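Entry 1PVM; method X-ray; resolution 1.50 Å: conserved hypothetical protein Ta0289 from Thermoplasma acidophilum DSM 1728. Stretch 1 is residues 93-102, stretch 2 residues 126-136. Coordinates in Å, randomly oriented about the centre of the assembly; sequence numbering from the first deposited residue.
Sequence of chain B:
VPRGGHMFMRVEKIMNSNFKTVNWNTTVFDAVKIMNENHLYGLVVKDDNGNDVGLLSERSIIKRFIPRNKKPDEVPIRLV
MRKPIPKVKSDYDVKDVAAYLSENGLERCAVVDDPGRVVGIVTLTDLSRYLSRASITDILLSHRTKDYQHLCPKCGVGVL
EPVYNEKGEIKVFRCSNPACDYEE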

# COMPACT_ATOMS: atom_id res chain seq x y z
N ASP B 93 -14.58 17.25 11.65
CA ASP B 93 -14.11 18.15 10.61
C ASP B 93 -12.92 17.40 10.02
O ASP B 93 -12.32 16.56 10.70
CB ASP B 93 -13.63 19.48 11.19
CG ASP B 93 -12.98 20.36 10.15
OD1 ASP B 93 -13.69 20.82 9.24
OD2 ASP B 93 -11.75 20.60 10.23
N VAL B 94 -12.55 17.69 8.77
CA VAL B 94 -11.42 17.01 8.16
C VAL B 94 -10.16 17.16 9.02
O VAL B 94 -9.32 16.26 9.05
CB VAL B 94 -11.12 17.51 6.72
CG1 VAL B 94 -12.32 17.27 5.82
CG2 VAL B 94 -10.73 18.99 6.74
N LYS B 95 -10.04 18.28 9.72
CA LYS B 95 -8.88 18.52 10.57
C LYS B 95 -8.78 17.48 11.69
O LYS B 95 -7.69 17.00 12.01
CB LYS B 95 -8.94 19.92 11.18
CG LYS B 95 -7.84 20.17 12.20
CD LYS B 95 -8.09 21.41 13.04
CE LYS B 95 -7.01 21.56 14.11
NZ LYS B 95 -7.26 22.71 15.03
N ASP B 96 -9.93 17.14 12.27
CA ASP B 96 -10.00 16.15 13.35
C ASP B 96 -9.68 14.76 12.81
O ASP B 96 -9.06 13.94 13.50
CB ASP B 96 -11.40 16.15 13.96
CG ASP B 96 -11.80 17.50 14.52
OD1 ASP B 96 -13.01 17.71 14.77
OD2 ASP B 96 -10.90 18.34 14.73
N VAL B 97 -10.11 14.48 11.59
CA VAL B 97 -9.86 13.18 10.98
C VAL B 97 -8.36 13.04 10.70
O VAL B 97 -7.77 11.99 10.94
CB VAL B 97 -10.65 13.01 9.67
CG1 VAL B 97 -10.41 11.62 9.08
CG2 VAL B 97 -12.13 13.22 9.94
N ALA B 98 -7.76 14.12 10.21
CA ALA B 98 -6.33 14.12 9.91
C ALA B 98 -5.53 13.78 11.17
O ALA B 98 -4.62 12.95 11.14
CB ALA B 98 -5.91 15.48 9.37
N ALA B 99 -5.86 14.44 12.28
CA ALA B 99 -5.17 14.20 13.54
C ALA B 99 -5.33 12.75 14.00
O ALA B 99 -4.39 12.15 14.52
CB ALA B 99 -5.71 15.14 14.61
N TYR B 100 -6.52 12.18 13.80
CA TYR B 100 -6.78 10.80 14.19
C TYR B 100 -5.94 9.84 13.35
O TYR B 100 -5.30 8.93 13.88
CB TYR B 100 -8.26 10.44 14.01
CG TYR B 100 -8.55 8.99 14.30
CD1 TYR B 100 -8.63 8.51 15.62
CD2 TYR B 100 -8.72 8.07 13.26
CE1 TYR B 100 -8.86 7.16 15.88
CE2 TYR B 100 -8.95 6.72 13.52
CZ TYR B 100 -9.02 6.27 14.83
OH TYR B 100 -9.25 4.93 15.07
N LEU B 101 -5.94 10.04 12.04
CA LEU B 101 -5.17 9.17 11.17
C LEU B 101 -3.67 9.26 11.49
O LEU B 101 -3.01 8.24 11.64
CB LEU B 101 -5.41 9.55 9.71
CG LEU B 101 -6.83 9.35 9.16
CD1 LEU B 101 -6.89 9.85 7.72
CD2 LEU B 101 -7.23 7.88 9.23
N SER B 102 -3.16 10.48 11.60
CA SER B 102 -1.74 10.70 11.89
C SER B 102 -1.31 10.08 13.22
O SER B 102 -0.24 9.47 13.32
CB SER B 102 -1.44 12.20 11.89
OG SER B 102 -0.06 12.44 12.10
N ASP B 126 -9.39 11.33 -0.15
CA ASP B 126 -10.61 12.11 0.08
C ASP B 126 -10.25 13.41 0.78
O ASP B 126 -10.68 14.49 0.39
CB ASP B 126 -11.57 11.33 0.98
CG ASP B 126 -12.04 10.04 0.35
OD1 ASP B 126 -12.42 9.11 1.10
OD2 ASP B 126 -12.05 9.95 -0.89
N LEU B 127 -9.44 13.30 1.83
CA LEU B 127 -9.03 14.45 2.62
C LEU B 127 -8.09 15.42 1.91
O LEU B 127 -8.08 16.61 2.23
CB LEU B 127 -8.35 13.97 3.90
CG LEU B 127 -9.17 13.09 4.85
CD1 LEU B 127 -8.22 12.43 5.83
CD2 LEU B 127 -10.22 13.91 5.57
N SER B 128 -7.31 14.93 0.96
CA SER B 128 -6.35 15.77 0.26
C SER B 128 -6.94 17.00 -0.42
O SER B 128 -6.22 17.96 -0.69
CB SER B 128 -5.57 14.95 -0.79
OG SER B 128 -6.37 14.65 -1.92
N ARG B 129 -8.24 16.98 -0.70
CA ARG B 129 -8.88 18.11 -1.36
C ARG B 129 -9.16 19.26 -0.40
O ARG B 129 -9.45 20.38 -0.83
CB ARG B 129 -10.20 17.68 -2.00
CG ARG B 129 -10.08 16.66 -3.12
CD ARG B 129 -11.33 16.66 -3.97
NE ARG B 129 -11.24 15.72 -5.09
CZ ARG B 129 -11.30 14.40 -4.96
NH1 ARG B 129 -11.46 13.86 -3.76
NH2 ARG B 129 -11.20 13.63 -6.03
N TYR B 130 -9.07 18.99 0.90
CA TYR B 130 -9.36 20.00 1.91
C TYR B 130 -8.23 20.33 2.88
O TYR B 130 -8.11 21.47 3.32
CB TYR B 130 -10.59 19.56 2.71
CG TYR B 130 -11.74 19.19 1.80
CD1 TYR B 130 -11.89 17.89 1.33
CD2 TYR B 130 -12.63 20.17 1.34
CE1 TYR B 130 -12.89 17.57 0.41
CE2 TYR B 130 -13.63 19.86 0.43
CZ TYR B 130 -13.76 18.56 -0.03
OH TYR B 130 -14.74 18.27 -0.95
N LEU B 131 -7.41 19.35 3.22
CA LEU B 131 -6.31 19.55 4.15
C LEU B 131 -5.23 20.48 3.62
O LEU B 131 -5.07 20.66 2.41
CB LEU B 131 -5.66 18.21 4.50
CG LEU B 131 -6.50 17.15 5.20
CD1 LEU B 131 -5.62 15.94 5.51
CD2 LEU B 131 -7.09 17.73 6.48
N SER B 132 -4.48 21.06 4.55
CA SER B 132 -3.38 21.94 4.20
C SER B 132 -2.24 21.05 3.70
O SER B 132 -2.22 19.85 3.98
CB SER B 132 -2.91 22.73 5.43
OG SER B 132 -2.30 21.87 6.38
N ARG B 133 -1.30 21.64 2.97
CA ARG B 133 -0.15 20.90 2.46
C ARG B 133 0.58 20.20 3.61
O ARG B 133 0.92 19.02 3.52
CB ARG B 133 0.79 21.86 1.73
CG ARG B 133 2.25 21.46 1.75
CD ARG B 133 3.10 22.54 1.12
NE ARG B 133 2.72 22.74 -0.28
CZ ARG B 133 3.22 23.67 -1.08
NH1 ARG B 133 4.15 24.50 -0.63
NH2 ARG B 133 2.80 23.75 -2.33
N ALA B 134 0.81 20.94 4.70
CA ALA B 134 1.51 20.41 5.86
C ALA B 134 0.76 19.25 6.52
O ALA B 134 1.38 18.29 6.99
CB ALA B 134 1.75 21.51 6.87
N SER B 135 -0.56 19.33 6.57
CA SER B 135 -1.33 18.27 7.20
C SER B 135 -1.22 16.98 6.39
O SER B 135 -1.14 15.88 6.95
CB SER B 135 -2.79 18.70 7.33
OG SER B 135 -3.50 17.77 8.13
N ILE B 136 -1.21 17.11 5.06
CA ILE B 136 -1.10 15.96 4.17
C ILE B 136 0.27 15.31 4.36
O ILE B 136 0.37 14.09 4.46
CB ILE B 136 -1.27 16.38 2.69
CG1 ILE B 136 -2.71 16.84 2.46
CG2 ILE B 136 -0.93 15.23 1.75
CD1 ILE B 136 -2.92 17.55 1.12

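This is a small, apolar side-chain packing contact, in which one side of the helix 94-102 rests against the end of a helix, the following turn and the start of the next helix in 126-136, with no hydrogen bond crossing between the two stretches. The surface buried, both sides summed, is 320 Å², and most of it comes from a few aliphatic residues: Leu-127 and Val-94 have the largest covered areas, 82 and 75 Å², followed by Ala-98 and Leu-131.

The spacing in stretch 1 explains which residues take part. Val-94, Val-97, Ala-98 and Leu-101 follow the three- and four-residue repeat of a helix, and all four have CA-to-CB bonds directed toward stretch 2; those of Lys-95 and Ala-99 point away. The repeat is sustained by regular backbone bonds, such as Ala-98 N to Val-94 O at 2.9 Å and Leu-101 N to Val-97 O at 2.9 Å.

Leu-127, with chi1 m and chi2 t, uses both methyls. Its CD2 lies 3.9 Å from Val-94 CB, and its CD1 lies 3.5 Å from Leu-101 CD1; Val-97 CG1 is near both methyls, 4.0 Å from Leu-127 CD1 and 4.2 Å from Leu-127 CD2. One leucine thus touches three residues spread over two helical turns. Val-94 in turn meets three partners, since its CG2 also approaches Tyr-130 CB at 4.1 Å and Leu-131 CD2 at 3.9 Å. The Tyr-130 CA-to-CB bond points toward stretch 1, but the end of the side chain leads away, and Val-94 CG1 sits obliquely to the ring.

Leu-131 reaches the helix differently. Its CA-to-CB bond runs sideways, yet the end of the side chain comes nearer, placing CD2 3.7 Å from Val-94 O and 3.8 Å from Ala-98 CB. The approach to Val-94 O is a van der Waals contact, since a methyl has no polar hydrogen to offer; that oxygen accepts a hydrogen bond from Ala-98 N within the helix.

At Ala-98 the backbones remain close, with its CA 7.0 Å from Ser-135 CA. Ala-98 CB lies 3.5 Å from Ser-135 OG, a contact between a methyl and a hydroxyl oxygen rather than a hydrogen bond.

The two helix-capping bonds are local. Asp-93 caps the first helix, its OD2 accepting from Lys-95 N at 2.9 Å with an N-H...O angle of 156°. Ser-132 caps the helix beginning at Arg-133, its OG accepting from Ser-135 N at 3.1 Å and 151°. Each cap forms within its own stretch, leaving the interface to packing.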